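Long-range contacts in plasmodesmata-located protein 5 (Arabidopsis thaliana, PDB 6GRE), which modulates cell-to-cell trafficking in plants, restricting plasmodesmal permeability through callose deposition during salicylic acid-triggered immune responses: residues N7-V12 with F97-N102; T77-A82 with C103-D108. All blocks are in the same frame, centred on the assembly; numbering follows the deposited sequence.

Interaction 1: residues N7-V12 with F97-N102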
ATOM      1  N   ASN A   7     -12.356   8.183  -2.900  1.00 41.72           N
ATOM      2  CA  ASN A   7     -11.668   8.151  -1.568  1.00 37.53           C
ATOM      3  C   ASN A   7     -10.698   6.960  -1.487  1.00 29.91           C
ATOM      4  O   ASN A   7     -10.305   6.553  -0.392  1.00 30.17           O
ATOM      5  CB  ASN A   7     -12.655   8.063  -0.402  1.00 43.09           C
ATOM      6  CG  ASN A   7     -13.855   8.974  -0.559  1.00 51.79           C
ATOM      7  OD1 ASN A   7     -14.604   8.851  -1.529  1.00 58.72           O
ATOM      8  ND2 ASN A   7     -14.049   9.879   0.389  1.00 56.47           N
ATOM      9  N   TYR A   8     -10.335   6.386  -2.633  1.00 23.44           N
ATOM     10  CA  TYR A   8      -9.357   5.311  -2.676  1.00 22.64           C
ATOM     11  C   TYR A   8      -8.628   5.337  -4.021  1.00 22.21           C
ATOM     12  O   TYR A   8      -9.064   5.950  -4.988  1.00 22.27           O
ATOM     13  CB  TYR A   8     -10.028   3.964  -2.431  1.00 21.87           C
ATOM     14  CG  TYR A   8     -10.884   3.466  -3.565  1.00 22.98           C
ATOM     15  CD1 TYR A   8     -12.178   3.945  -3.750  1.00 24.34           C
ATOM     16  CD2 TYR A   8     -10.418   2.509  -4.439  1.00 23.29           C
ATOM     17  CE1 TYR A   8     -12.971   3.480  -4.786  1.00 25.24           C
ATOM     18  CE2 TYR A   8     -11.190   2.036  -5.483  1.00 24.31           C
ATOM     19  CZ  TYR A   8     -12.475   2.525  -5.654  1.00 24.49           C
ATOM     20  OH  TYR A   8     -13.234   2.051  -6.678  1.00 29.43           O
ATOM     21  N   ILE A   9      -7.507   4.629  -4.086  1.00 19.67           N
ATOM     22  CA  ILE A   9      -6.704   4.600  -5.299  1.00 20.35           C
ATOM     23  C   ILE A   9      -7.018   3.351  -6.113  1.00 20.96           C
ATOM     24  O   ILE A   9      -7.257   3.449  -7.292  1.00 20.05           O
ATOM     25  CB  ILE A   9      -5.209   4.701  -4.950  1.00 20.61           C
ATOM     26  CG1 ILE A   9      -4.947   5.986  -4.166  1.00 21.39           C
ATOM     27  CG2 ILE A   9      -4.325   4.579  -6.187  1.00 20.84           C
ATOM     28  CD1 ILE A   9      -3.517   6.182  -3.725  1.00 23.00           C
ATOM     29  N   TYR A  10      -7.009   2.168  -5.485  1.00 17.70           N
ATOM     30  CA  TYR A  10      -7.408   0.967  -6.166  1.00 17.98           C
ATOM     31  C   TYR A  10      -7.894  -0.036  -5.126  1.00 17.33           C
ATOM     32  O   TYR A  10      -7.578   0.075  -3.941  1.00 18.05           O
ATOM     33  CB  TYR A  10      -6.293   0.362  -7.025  1.00 18.05           C
ATOM     34  CG  TYR A  10      -5.073  -0.102  -6.275  1.00 17.42           C
ATOM     35  CD1 TYR A  10      -5.091  -1.294  -5.578  1.00 18.42           C
ATOM     36  CD2 TYR A  10      -3.934   0.663  -6.231  1.00 16.63           C
ATOM     37  CE1 TYR A  10      -3.982  -1.745  -4.882  1.00 18.10           C
ATOM     38  CE2 TYR A  10      -2.796   0.208  -5.583  1.00 16.35           C
ATOM     39  CZ  TYR A  10      -2.823  -0.991  -4.905  1.00 18.04           C
ATOM     40  OH  TYR A  10      -1.713  -1.431  -4.226  1.00 20.31           O
ATOM     41  N   ALA A  11      -8.729  -0.947  -5.609  1.00 19.04           N
ATOM     42  CA  ALA A  11      -9.193  -2.098  -4.872  1.00 19.81           C
ATOM     43  C   ALA A  11      -8.943  -3.345  -5.728  1.00 22.19           C
ATOM     44  O   ALA A  11      -9.251  -3.389  -6.930  1.00 25.32           O
ATOM     45  CB  ALA A  11     -10.653  -1.937  -4.524  1.00 21.68           C
ATOM     46  N   VAL A  12      -8.369  -4.382  -5.133  1.00 18.96           N
ATOM     47  CA  VAL A  12      -8.250  -5.655  -5.776  1.00 19.44           C
ATOM     48  C   VAL A  12      -9.064  -6.663  -4.963  1.00 20.62           C
ATOM     49  O   VAL A  12      -8.797  -6.822  -3.764  1.00 20.32           O
ATOM     50  CB  VAL A  12      -6.793  -6.120  -5.862  1.00 19.89           C
ATOM     51  CG1 VAL A  12      -6.687  -7.421  -6.647  1.00 21.28           C
ATOM     52  CG2 VAL A  12      -5.905  -5.033  -6.431  1.00 18.45           C
ATOM     53  N   PHE A  97      -7.839  -6.053  -1.211  1.00 17.79           N
ATOM     54  CA  PHE A  97      -6.696  -5.156  -1.090  0.60 16.42           C
ATOM     55  C   PHE A  97      -7.193  -3.757  -1.448  1.00 18.72           C
ATOM     56  O   PHE A  97      -7.552  -3.566  -2.611  1.00 20.76           O
ATOM     57  CB  PHE A  97      -5.573  -5.680  -2.004  0.60 15.81           C
ATOM     58  CG  PHE A  97      -4.245  -4.956  -1.963  0.60 14.49           C
ATOM     59  CD1 PHE A  97      -3.974  -3.985  -1.011  0.60 13.59           C
ATOM     60  CD2 PHE A  97      -3.231  -5.292  -2.849  0.60 13.79           C
ATOM     61  CE1 PHE A  97      -2.763  -3.311  -0.980  0.60 13.77           C
ATOM     62  CE2 PHE A  97      -2.020  -4.613  -2.817  0.60 14.28           C
ATOM     63  CZ  PHE A  97      -1.776  -3.654  -1.867  0.60 14.30           C
ATOM     64  N   LEU A  98      -7.197  -2.838  -0.489  1.00 15.97           N
ATOM     65  CA  LEU A  98      -7.622  -1.485  -0.742  1.00 17.56           C
ATOM     66  C   LEU A  98      -6.475  -0.538  -0.397  1.00 16.29           C
ATOM     67  O   LEU A  98      -5.976  -0.549   0.720  1.00 16.61           O
ATOM     68  CB  LEU A  98      -8.872  -1.180   0.082  1.00 18.16           C
ATOM     69  CG  LEU A  98      -9.573   0.127  -0.233  1.00 21.57           C
ATOM     70  CD1 LEU A  98     -10.227   0.081  -1.596  1.00 24.77           C
ATOM     71  CD2 LEU A  98     -10.618   0.420   0.819  1.00 24.67           C
ATOM     72  N   GLN A  99      -6.054   0.246  -1.402  1.00 16.16           N
ATOM     73  CA  GLN A  99      -5.010   1.215  -1.259  1.00 16.34           C
ATOM     74  C   GLN A  99      -5.637   2.600  -1.321  1.00 17.12           C
ATOM     75  O   GLN A  99      -6.335   2.909  -2.272  1.00 16.58           O
ATOM     76  CB  GLN A  99      -3.987   1.106  -2.384  1.00 16.99           C
ATOM     77  CG  GLN A  99      -2.847   2.105  -2.272  1.00 17.16           C
ATOM     78  CD  GLN A  99      -1.849   1.738  -1.208  1.00 16.55           C
ATOM     79  OE1 GLN A  99      -1.242   0.682  -1.282  1.00 17.61           O
ATOM     80  NE2 GLN A  99      -1.682   2.604  -0.221  1.00 17.00           N
ATOM     81  N   MET A 100      -5.380   3.379  -0.286  1.00 16.65           N
ATOM     82  CA  MET A 100      -5.691   4.806  -0.207  1.00 18.12           C
ATOM     83  C   MET A 100      -4.377   5.588  -0.225  1.00 18.08           C
ATOM     84  O   MET A 100      -3.303   5.016  -0.137  1.00 18.35           O
ATOM     85  CB  MET A 100      -6.448   5.101   1.086  1.00 21.00           C
ATOM     86  CG  MET A 100      -7.836   4.532   1.010  1.00 21.94           C
ATOM     87  SD  MET A 100      -8.751   4.584   2.554  1.00 23.95           S
ATOM     88  CE  MET A 100      -8.955   6.348   2.777  1.00 25.09           C
ATOM     89  N   GLU A 101      -4.473   6.905  -0.337  1.00 19.22           N
ATOM     90  CA  GLU A 101      -3.298   7.727  -0.346  1.00 21.37           C
ATOM     91  C   GLU A 101      -2.454   7.470   0.912  1.00 21.07           C
ATOM     92  O   GLU A 101      -1.237   7.309   0.810  1.00 23.20           O
ATOM     93  CB  GLU A 101      -3.714   9.191  -0.448  1.00 24.69           C
ATOM     94  CG  GLU A 101      -2.554  10.143  -0.640  1.00 28.82           C
ATOM     95  CD  GLU A 101      -1.878  10.171  -2.003  1.00 32.81           C
ATOM     96  OE1 GLU A 101      -2.301   9.427  -2.929  1.00 34.17           O
ATOM     97  OE2 GLU A 101      -0.935  10.974  -2.147  1.00 37.01           O
ATOM     98  N   ASN A 102      -3.097   7.396   2.080  1.00 19.54           N
ATOM     99  CA  ASN A 102      -2.364   7.416   3.340  1.00 21.24           C
ATOM    100  C   ASN A 102      -2.359   6.056   4.059  1.00 19.01           C
ATOM    101  O   ASN A 102      -1.749   5.936   5.106  1.00 18.69           O
ATOM    102  CB  ASN A 102      -2.941   8.471   4.270  1.00 24.25           C
ATOM    103  CG  ASN A 102      -2.587   9.868   3.803  1.00 27.08           C
ATOM    104  OD1 ASN A 102      -1.704  10.030   2.967  1.00 29.61           O
ATOM    105  ND2 ASN A 102      -3.275  10.854   4.346  1.00 33.93           N
TER
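The carbonyl oxygen of Q99 is gripped by two successive amides, of I9 just before the facing strand and of Y10 at its start: I9 N donates to Q99 O at 2.8 Å, lying in the carbonyl plane, and Y10 N adds a weak bond of 3.4 Å to the same Q99 O. With I9 and Y10 both set against Q99, the pairing is a classic beta bulge. Beyond it the antiparallel register is regular, Q99 N returning a nearly straight bond to Y10 O (172° at the hydrogen) and V12 exchanging a pair of backbone bonds with F97.

Y10 carries the side-chain contact. Its CG sits between the backbone N and the carbonyl carbon (chi1 63°), and the ring lies against Q99, whose CB stands 3.6 Å from the ring centroid in a CH-pi contact, offset toward the rim. The same ring turns its edge to the face of F97, a T-shaped pair with planes at 85° in which Y10 CE1 lies over the centre of the F97 ring. The amide of Q99 is tied back by its NE2, which donates to M100 O at 2.9 Å with that oxygen in the amide plane.

On the other face, L98 CD1 touches both A11 CB, at 3.6 Å, and CD2 of the Y8 ring, while L89 of helix 72-90 touches both Y8 and L98. Y10 and F97 instead meet I121 of the second Gnk2-homologous repeat. Here a bulged edge strand completes the antiparallel five-stranded sheet of the first Gnk2-homologous (DUF26) domain.

Interaction 2: residues T77-A82 with C103-D108; sequences TCVSSA and CLIRYD
Helix 77-82 crosses strand 103-108 at -42°, its axis passing 8.0 Å from that of the strand at closest approach, and no hydrogen bond joins the two backbones. The link is instead covalent: C78 SG and C103 SG form a disulfide 2.1 Å long. Its torsion about the sulfur-sulfur bond is -88°, close to the perpendicular setting that an unstrained disulfide prefers. The two half-cystines reach the bond differently. In C78 the SG is anti to the backbone N, whereas in C103 it stands between the backbone N and the carbonyl carbon (chi1 65°). Both CB atoms point toward the opposite segment, and the whole bridge is buried.

Such a tether between the helix and the sheet it packs on is a mark of the cysteine-rich DUF26 (Gnk2-homologous) fold, and the second domain of this protein repeats it with C180 and C205. One turn further along the helix, A82 meets I105. The methyl CB of A82 lies 3.9 Å from I105 CD1, and this same CD1 also comes to 3.6 Å from A82 O, so that the end of the isoleucine rests against both the side chain and the backbone of the helix. The other branch, I105 CG2, touches A82 CB as well and lies a loose 4.2 Å from V79 CG1. The second methyl of V79, CG2, approaches C103 CB at the same distance, which sets the valine beside both C103 and I105. F35 of helix 23-38 touches I105, as do V83 and V86 from the continuation of helix 72-90.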
ATOM      1  N   THR A  77      -8.232   7.284  11.146  1.00 25.20           N
ATOM      2  CA  THR A  77      -9.203   7.823  10.209  1.00 27.05           C
ATOM      3  C   THR A  77      -9.099   7.117   8.853  1.00 24.51           C
ATOM      4  O   THR A  77     -10.103   6.751   8.231  1.00 25.34           O
ATOM      5  CB  THR A  77      -9.035   9.336  10.047  1.00 30.87           C
ATOM      6  OG1 THR A  77      -9.245   9.906  11.346  1.00 32.24           O
ATOM      7  CG2 THR A  77      -9.991   9.918   9.029  1.00 29.97           C
ATOM      8  N   CYS A  78      -7.861   6.951   8.384  1.00 23.80           N
ATOM      9  CA  CYS A  78      -7.624   6.329   7.089  1.00 23.42           C
ATOM     10  C   CYS A  78      -8.085   4.867   7.104  1.00 19.22           C
ATOM     11  O   CYS A  78      -8.790   4.432   6.213  1.00 19.99           O
ATOM     12  CB  CYS A  78      -6.152   6.424   6.707  1.00 20.91           C
ATOM     13  SG  CYS A  78      -5.840   5.939   4.991  1.00 23.51           S
ATOM     14  N   VAL A  79      -7.635   4.121   8.100  1.00 20.68           N
ATOM     15  CA  VAL A  79      -7.902   2.693   8.147  1.00 20.80           C
ATOM     16  C   VAL A  79      -9.405   2.455   8.331  1.00 21.57           C
ATOM     17  O   VAL A  79      -9.969   1.564   7.707  1.00 21.20           O
ATOM     18  CB  VAL A  79      -7.052   2.007   9.225  1.00 20.37           C
ATOM     19  CG1 VAL A  79      -7.491   0.573   9.478  1.00 21.13           C
ATOM     20  CG2 VAL A  79      -5.586   2.052   8.838  1.00 21.03           C
ATOM     21  N   SER A  80     -10.051   3.279   9.163  1.00 25.35           N
ATOM     22  CA  SER A  80     -11.498   3.191   9.335  1.00 26.55           C
ATOM     23  C   SER A  80     -12.212   3.363   7.994  1.00 24.85           C
ATOM     24  O   SER A  80     -13.140   2.610   7.691  1.00 28.26           O
ATOM     25  CB  SER A  80     -11.984   4.209  10.321  1.00 27.46           C
ATOM     26  OG  SER A  80     -11.526   3.891  11.618  1.00 31.64           O
ATOM     27  N   SER A  81     -11.777   4.362   7.213  1.00 24.40           N
ATOM     28  CA  SER A  81     -12.346   4.655   5.924  1.00 24.06           C
ATOM     29  C   SER A  81     -12.096   3.492   4.960  1.00 23.17           C
ATOM     30  O   SER A  81     -12.969   3.116   4.164  1.00 25.78           O
ATOM     31  CB  SER A  81     -11.817   5.960   5.366  1.00 25.19           C
ATOM     32  OG  SER A  81     -12.286   6.136   4.041  1.00 28.13           O
ATOM     33  N   ALA A  82     -10.886   2.925   5.008  1.00 21.74           N
ATOM     34  CA  ALA A  82     -10.565   1.812   4.140  1.00 21.82           C
ATOM     35  C   ALA A  82     -11.514   0.646   4.444  1.00 20.81           C
ATOM     36  O   ALA A  82     -12.010   0.018   3.535  1.00 25.73           O
ATOM     37  CB  ALA A  82      -9.116   1.410   4.303  1.00 20.88           C
ATOM     38  N   CYS A 103      -2.974   5.033   3.486  1.00 17.60           N
ATOM     39  CA  CYS A 103      -2.987   3.712   4.149  1.00 17.41           C
ATOM     40  C   CYS A 103      -3.445   2.644   3.166  1.00 16.59           C
ATOM     41  O   CYS A 103      -4.003   2.942   2.117  1.00 16.14           O
ATOM     42  CB  CYS A 103      -3.871   3.662   5.397  1.00 19.54           C
ATOM     43  SG  CYS A 103      -5.633   3.882   5.070  1.00 22.18           S
ATOM     44  N   LEU A 104      -3.193   1.378   3.539  1.00 15.46           N
ATOM     45  CA  LEU A 104      -3.771   0.236   2.843  1.00 14.91           C
ATOM     46  C   LEU A 104      -4.318  -0.755   3.874  1.00 15.11           C
ATOM     47  O   LEU A 104      -3.833  -0.770   5.011  1.00 16.86           O
ATOM     48  CB  LEU A 104      -2.730  -0.435   1.936  1.00 16.35           C
ATOM     49  CG  LEU A 104      -1.519  -1.060   2.633  1.00 16.89           C
ATOM     50  CD1 LEU A 104      -1.775  -2.520   3.059  1.00 18.13           C
ATOM     51  CD2 LEU A 104      -0.272  -0.981   1.746  1.00 18.06           C
ATOM     52  N   ILE A 105      -5.269  -1.576   3.432  1.00 16.13           N
ATOM     53  CA  ILE A 105      -5.648  -2.786   4.131  1.00 15.89           C
ATOM     54  C   ILE A 105      -5.605  -3.943   3.139  1.00 16.20           C
ATOM     55  O   ILE A 105      -5.830  -3.759   1.939  1.00 17.48           O
ATOM     56  CB  ILE A 105      -7.023  -2.638   4.809  1.00 17.31           C
ATOM     57  CG1 ILE A 105      -8.135  -2.344   3.811  1.00 18.74           C
ATOM     58  CG2 ILE A 105      -6.954  -1.626   5.928  1.00 17.20           C
ATOM     59  CD1 ILE A 105      -9.534  -2.455   4.401  1.00 20.46           C
ATOM     60  N   ARG A 106      -5.280  -5.138   3.640  1.00 16.21           N
ATOM     61  CA  ARG A 106      -5.137  -6.276   2.773  1.00 17.37           C
ATOM     62  C   ARG A 106      -5.468  -7.535   3.570  1.00 16.85           C
ATOM     63  O   ARG A 106      -4.985  -7.695   4.689  1.00 17.92           O
ATOM     64  CB  ARG A 106      -3.716  -6.335   2.205  1.00 17.61           C
ATOM     65  CG  ARG A 106      -3.489  -7.364   1.112  1.00 19.22           C
ATOM     66  CD  ARG A 106      -2.053  -7.219   0.627  1.00 19.90           C
ATOM     67  NE  ARG A 106      -1.744  -8.094  -0.492  1.00 22.46           N
ATOM     68  CZ  ARG A 106      -0.787  -7.862  -1.374  1.00 22.85           C
ATOM     69  NH1 ARG A 106       0.069  -6.882  -1.154  1.00 19.09           N
ATOM     70  NH2 ARG A 106      -0.706  -8.600  -2.473  1.00 26.77           N
ATOM     71  N   TYR A 107      -6.268  -8.409   2.953  1.00 17.21           N
ATOM     72  CA  TYR A 107      -6.614  -9.675   3.586  1.00 18.40           C
ATOM     73  C   TYR A 107      -6.727 -10.769   2.530  1.00 18.70           C
ATOM     74  O   TYR A 107      -6.959 -10.522   1.380  1.00 19.10           O
ATOM     75  CB  TYR A 107      -7.906  -9.526   4.385  1.00 18.74           C
ATOM     76  CG  TYR A 107      -9.102  -9.028   3.613  1.00 18.23           C
ATOM     77  CD1 TYR A 107      -9.918  -9.891   2.900  1.00 18.65           C
ATOM     78  CD2 TYR A 107      -9.460  -7.696   3.651  1.00 17.92           C
ATOM     79  CE1 TYR A 107     -11.027  -9.423   2.210  1.00 18.67           C
ATOM     80  CE2 TYR A 107     -10.561  -7.215   2.979  1.00 18.87           C
ATOM     81  CZ  TYR A 107     -11.373  -8.088   2.281  1.00 18.85           C
ATOM     82  OH  TYR A 107     -12.471  -7.584   1.655  1.00 20.30           O
ATOM     83  N   ASP A 108      -6.551 -12.013   2.983  1.00 19.56           N
ATOM     84  CA  ASP A 108      -6.572 -13.150   2.134  1.00 20.88           C
ATOM     85  C   ASP A 108      -6.812 -14.379   3.011  1.00 19.45           C
ATOM     86  O   ASP A 108      -6.721 -14.289   4.226  1.00 18.64           O
ATOM     87  CB  ASP A 108      -5.260 -13.255   1.345  1.00 22.61           C
ATOM     88  CG  ASP A 108      -5.344 -14.105   0.090  1.00 26.17           C
ATOM     89  OD1 ASP A 108      -6.430 -14.621  -0.214  1.00 23.87           O
ATOM     90  OD2 ASP A 108      -4.302 -14.251  -0.575  1.00 31.22           O
TER

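From the N terminus, 7-12 is the first segment of the chain, and its partner 97-102 follows after 84 intervening residues; interaction 1 thus closes a long loop that holds both helices of the first domain. Interaction 2 starts inside that loop, at 77-82, and ends just beyond it at 103-108, closing a loop of only 20 intervening residues. The two closures therefore cross rather than nest. They meet in the sheet, where strands 96-99 and 103-108 are neighbours and L98 N lies 2.9 Å from I105 O, a probable hydrogen bond. Together they tie the N-terminal edge strand, the sheet interior and helix 72-90 into one domain.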